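Local coordinates for PspGI restriction endonuclease (Pyrococcus sp. GI-H, PDB 3BM3), which binds its substrate DNA and probably cleaves it as a type II site-specific deoxyribonuclease, at residues C[187-190]-C[195-198]; C[200-205]-C[237-242]. The protein carries 2 engineered substitutions. All coordinates share one frame; numbering follows the deposited sequence. Where two conformers were deposited one is given.

In the fold
Contact 1 (187-190 with 195-198) closes before contact 2 (200-205 with 237-242) opens, so the two follow one another along the chain, with centres about 9 Å apart on the same side of the molecule's centre. Strand 186-191, central in the mixed five-stranded sheet, leads through the 195-198 loop into helix 198-206. Contact 1 lays that loop back on the strand; contact 2 packs the helix against 236-240, which leads into the edge strand 243-245. The two meet where F196 CE2 lies 3.8 Å from A201 CB. Both lie on the face of the sheet that carries helix 198-206, in a nuclease core consistent with the PDDEXK clan, close to the bound DNA.

Contact 1: C[187-190]-C[195-198]; sequences FWFV and EFTI
F189 and F196 meet through their ring rims, and this one pair carries the whole contact between segment 187-190 of the strand and the loop that follows it. The nearest atoms are F189 CE2 and F196 CE1, 3.7 Å apart. Neither ring lies over the other: the centroids of the F189 and F196 rings are 5.9 Å apart and the planes are tilted by only 24°, which makes this neither a face stack nor a T-shaped pair. The side chains slide past each other in opposite directions. With CG anti to the backbone N (chi1 178°), the F189 ring extends toward the loop, and F196 has the same choice on its side, extending from the loop back toward the sheet.

The surroundings complete the packing. F189 also rests on I209, while F196 settles on V212 and V214 of strand 211-214, the parallel neighbour of 186-191.

The F196 carbonyl O accepts a hydrogen bond from R218 NH2, and T197, which packs on a DNA phosphate, caps the start of helix 198-206. Between the segments themselves there is a small, buried, apolar touch of two ring rims. With no polar bond between them, the rings presumably gain from van der Waals packing and exclusion of water, which is consistent with keeping the helix start near the DNA.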
# COMPACT_ATOMS: atom_id res chain seq x y z
N PHE C 187 -0.05 19.37 4.22
CA PHE C 187 -0.19 17.93 4.22
C PHE C 187 1.10 17.35 4.77
O PHE C 187 2.17 17.55 4.17
CB PHE C 187 -0.40 17.44 2.80
CG PHE C 187 -0.81 16.01 2.72
CD1 PHE C 187 -2.13 15.67 2.56
CD2 PHE C 187 0.14 15.00 2.81
CE1 PHE C 187 -2.52 14.34 2.50
CE2 PHE C 187 -0.25 13.68 2.76
CZ PHE C 187 -1.55 13.36 2.59
N TRP C 188 1.00 16.69 5.93
CA TRP C 188 2.17 16.20 6.62
C TRP C 188 2.09 14.69 6.68
O TRP C 188 1.02 14.14 6.85
CB TRP C 188 2.28 16.76 8.04
CG TRP C 188 2.37 18.24 8.14
CD1 TRP C 188 2.39 19.15 7.13
CD2 TRP C 188 2.43 19.00 9.36
NE1 TRP C 188 2.44 20.43 7.64
CE2 TRP C 188 2.50 20.36 9.00
CE3 TRP C 188 2.49 18.66 10.71
CZ2 TRP C 188 2.58 21.37 9.95
CZ3 TRP C 188 2.54 19.68 11.65
CH2 TRP C 188 2.62 21.00 11.27
N PHE C 189 3.24 14.05 6.54
CA PHE C 189 3.31 12.61 6.57
C PHE C 189 4.07 12.21 7.80
O PHE C 189 5.17 12.72 8.08
CB PHE C 189 4.09 12.11 5.36
CG PHE C 189 4.27 10.62 5.32
CD1 PHE C 189 3.32 9.83 4.70
CD2 PHE C 189 5.34 10.03 5.93
CE1 PHE C 189 3.45 8.44 4.70
CE2 PHE C 189 5.47 8.64 5.92
CZ PHE C 189 4.55 7.87 5.28
N VAL C 190 3.53 11.22 8.48
CA VAL C 190 4.17 10.63 9.64
C VAL C 190 4.33 9.13 9.41
O VAL C 190 3.36 8.45 9.13
CB VAL C 190 3.31 10.81 10.91
CG1 VAL C 190 3.95 10.14 12.08
CG2 VAL C 190 3.03 12.26 11.15
N GLU C 195 13.05 1.99 9.03
CA GLU C 195 13.63 1.76 7.71
C GLU C 195 13.10 2.75 6.68
O GLU C 195 13.23 2.55 5.49
CB GLU C 195 13.38 0.32 7.26
CG GLU C 195 13.97 -0.71 8.20
CD GLU C 195 15.42 -0.43 8.62
OE1 GLU C 195 16.27 -0.12 7.74
OE2 GLU C 195 15.71 -0.55 9.84
N PHE C 196 12.55 3.85 7.16
CA PHE C 196 12.06 4.90 6.27
C PHE C 196 13.21 5.37 5.37
O PHE C 196 14.28 5.63 5.86
CB PHE C 196 11.53 6.03 7.11
CG PHE C 196 10.84 7.10 6.32
CD1 PHE C 196 9.60 6.85 5.74
CD2 PHE C 196 11.44 8.31 6.09
CE1 PHE C 196 8.96 7.83 5.01
CE2 PHE C 196 10.80 9.27 5.36
CZ PHE C 196 9.58 9.06 4.84
N THR C 197 12.97 5.48 4.07
CA THR C 197 14.03 5.73 3.10
C THR C 197 14.19 7.20 2.72
O THR C 197 13.25 7.99 2.74
CB THR C 197 13.78 4.96 1.80
OG1 THR C 197 12.72 5.59 1.07
CG2 THR C 197 13.43 3.50 2.11
N ILE C 198 15.42 7.54 2.34
CA ILE C 198 15.73 8.89 1.86
C ILE C 198 14.93 9.22 0.63
O ILE C 198 14.40 10.32 0.52
CB ILE C 198 17.23 9.05 1.62
CG1 ILE C 198 17.56 10.45 1.13
CG2 ILE C 198 17.72 8.05 0.59
CD1 ILE C 198 19.10 10.66 0.93

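Contact 2: C[200-205]-C[237-242]; sequences SAIAML and DKYIQK
I202 and Y239 mark the closest backbone approach between segments 200-205 and 237-242, with their CA atoms 6.7 Å apart. Y239 and L205 carry most of the contact, with I202 and K242 adding to it. In the conformer described, I202 crosses the Y239 ring at about a right angle and sets CG2 over one face in a CH-pi contact, 4.1 Å from the Y239 ring centroid; this methyl is the I202 branch anti to the backbone N. K238 CG lies over the opposite face, so the ring is sandwiched between aliphatic groups. At the edge, near the ring plane, L205 CD1 comes 4.0 Å from Y239 CD1.

The other L205 methyl, CD2, packs 3.6 Å from K242 CB. Beyond that point the lysine chain leads away, bending at chi4 (76°) so that K242 NZ donates 2.8 Å to K238 O on a lone pair in the carbonyl plane.

Y128 of the second subunit packs on Y239. A leucine in place of the tyrosine would probably leave the D206 carboxylate without its hydroxyl mate and I202 CG2 without its aromatic face. Across the segments the join is apolar; the hydroxyl of the buried Y239 is hydrogen-bonded to D206, while K242 NZ is bonded within its own segment.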
# COMPACT_ATOMS: atom_id res chain seq x y z
N SER C 200 12.05 8.20 -0.30
CA SER C 200 10.65 8.46 -0.00
C SER C 200 10.49 9.87 0.55
O SER C 200 9.56 10.58 0.19
CB SER C 200 10.08 7.38 0.91
OG SER C 200 10.57 7.46 2.22
N ALA C 201 11.44 10.27 1.40
CA ALA C 201 11.37 11.60 2.03
C ALA C 201 11.47 12.67 0.95
O ALA C 201 10.65 13.59 0.85
CB ALA C 201 12.48 11.75 3.07
N ILE C 202 12.51 12.55 0.13
CA ILE C 202 12.78 13.54 -0.91
C ILE C 202 11.65 13.61 -1.93
O ILE C 202 11.14 14.67 -2.24
CB ILE C 202 14.13 13.25 -1.57
CG1 ILE C 202 15.25 13.40 -0.53
CG2 ILE C 202 14.34 14.18 -2.74
CD1 ILE C 202 16.60 12.99 -1.06
N ALA C 203 11.27 12.46 -2.48
CA ALA C 203 10.19 12.40 -3.45
C ALA C 203 8.88 12.98 -2.86
O ALA C 203 8.21 13.73 -3.50
CB ALA C 203 9.98 10.95 -3.91
N MSE C 204 8.55 12.62 -1.63
CA MSE C 204 7.36 13.18 -0.99
C MSE C 204 7.44 14.70 -0.96
O MSE C 204 6.53 15.39 -1.42
CB MSE C 204 7.21 12.65 0.42
CG MSE C 204 6.92 11.20 0.44
SE MSE C 204 6.30 10.60 2.18
CE MSE C 204 4.47 10.25 1.63
N LEU C 205 8.54 15.21 -0.44
CA LEU C 205 8.67 16.65 -0.26
C LEU C 205 8.64 17.42 -1.60
O LEU C 205 8.28 18.63 -1.63
CB LEU C 205 9.92 16.98 0.53
CG LEU C 205 9.87 16.48 1.96
CD1 LEU C 205 11.24 16.64 2.54
CD2 LEU C 205 8.82 17.29 2.76
N ASP C 237 19.54 21.38 2.28
CA ASP C 237 18.86 22.24 3.26
C ASP C 237 17.37 22.33 3.02
O ASP C 237 16.58 22.31 3.97
CB ASP C 237 19.48 23.64 3.28
CG ASP C 237 20.68 23.72 4.19
OD1 ASP C 237 20.54 23.32 5.36
OD2 ASP C 237 21.76 24.18 3.74
N LYS C 238 17.00 22.42 1.74
CA LYS C 238 15.61 22.48 1.33
C LYS C 238 14.81 21.32 1.91
O LYS C 238 13.66 21.48 2.33
CB LYS C 238 15.56 22.52 -0.22
CG LYS C 238 14.31 21.95 -0.88
CD LYS C 238 14.29 22.28 -2.38
CE LYS C 238 15.49 21.70 -3.12
NZ LYS C 238 15.37 21.69 -4.62
N TYR C 239 15.42 20.15 1.96
CA TYR C 239 14.76 18.95 2.42
C TYR C 239 14.86 18.75 3.91
O TYR C 239 13.88 18.39 4.58
CB TYR C 239 15.36 17.75 1.71
CG TYR C 239 15.11 17.83 0.25
CD1 TYR C 239 13.86 17.52 -0.29
CD2 TYR C 239 16.11 18.23 -0.62
CE1 TYR C 239 13.61 17.62 -1.60
CE2 TYR C 239 15.88 18.30 -1.98
CZ TYR C 239 14.62 17.99 -2.46
OH TYR C 239 14.41 18.05 -3.81
N ILE C 240 16.07 18.96 4.42
CA ILE C 240 16.36 18.73 5.83
C ILE C 240 15.42 19.54 6.71
O ILE C 240 14.96 19.03 7.75
CB ILE C 240 17.85 18.97 6.15
CG1 ILE C 240 18.71 17.88 5.50
CG2 ILE C 240 18.08 18.92 7.65
CD1 ILE C 240 20.25 18.09 5.75
N GLN C 241 15.07 20.74 6.29
CA GLN C 241 14.18 21.60 7.06
C GLN C 241 12.76 21.06 7.19
O GLN C 241 12.07 21.38 8.14
CB GLN C 241 14.12 22.99 6.47
CG GLN C 241 15.45 23.74 6.61
CD GLN C 241 15.61 24.90 5.62
OE1 GLN C 241 16.67 25.53 5.56
NE2 GLN C 241 14.56 25.16 4.81
N LYS C 242 12.35 20.26 6.21
CA LYS C 242 11.01 19.71 6.11
C LYS C 242 10.95 18.28 6.64
O LYS C 242 9.88 17.69 6.64
CB LYS C 242 10.55 19.76 4.66
CG LYS C 242 10.36 21.21 4.15
CD LYS C 242 10.28 21.33 2.61
CE LYS C 242 10.37 22.82 2.16
NZ LYS C 242 11.75 23.48 2.20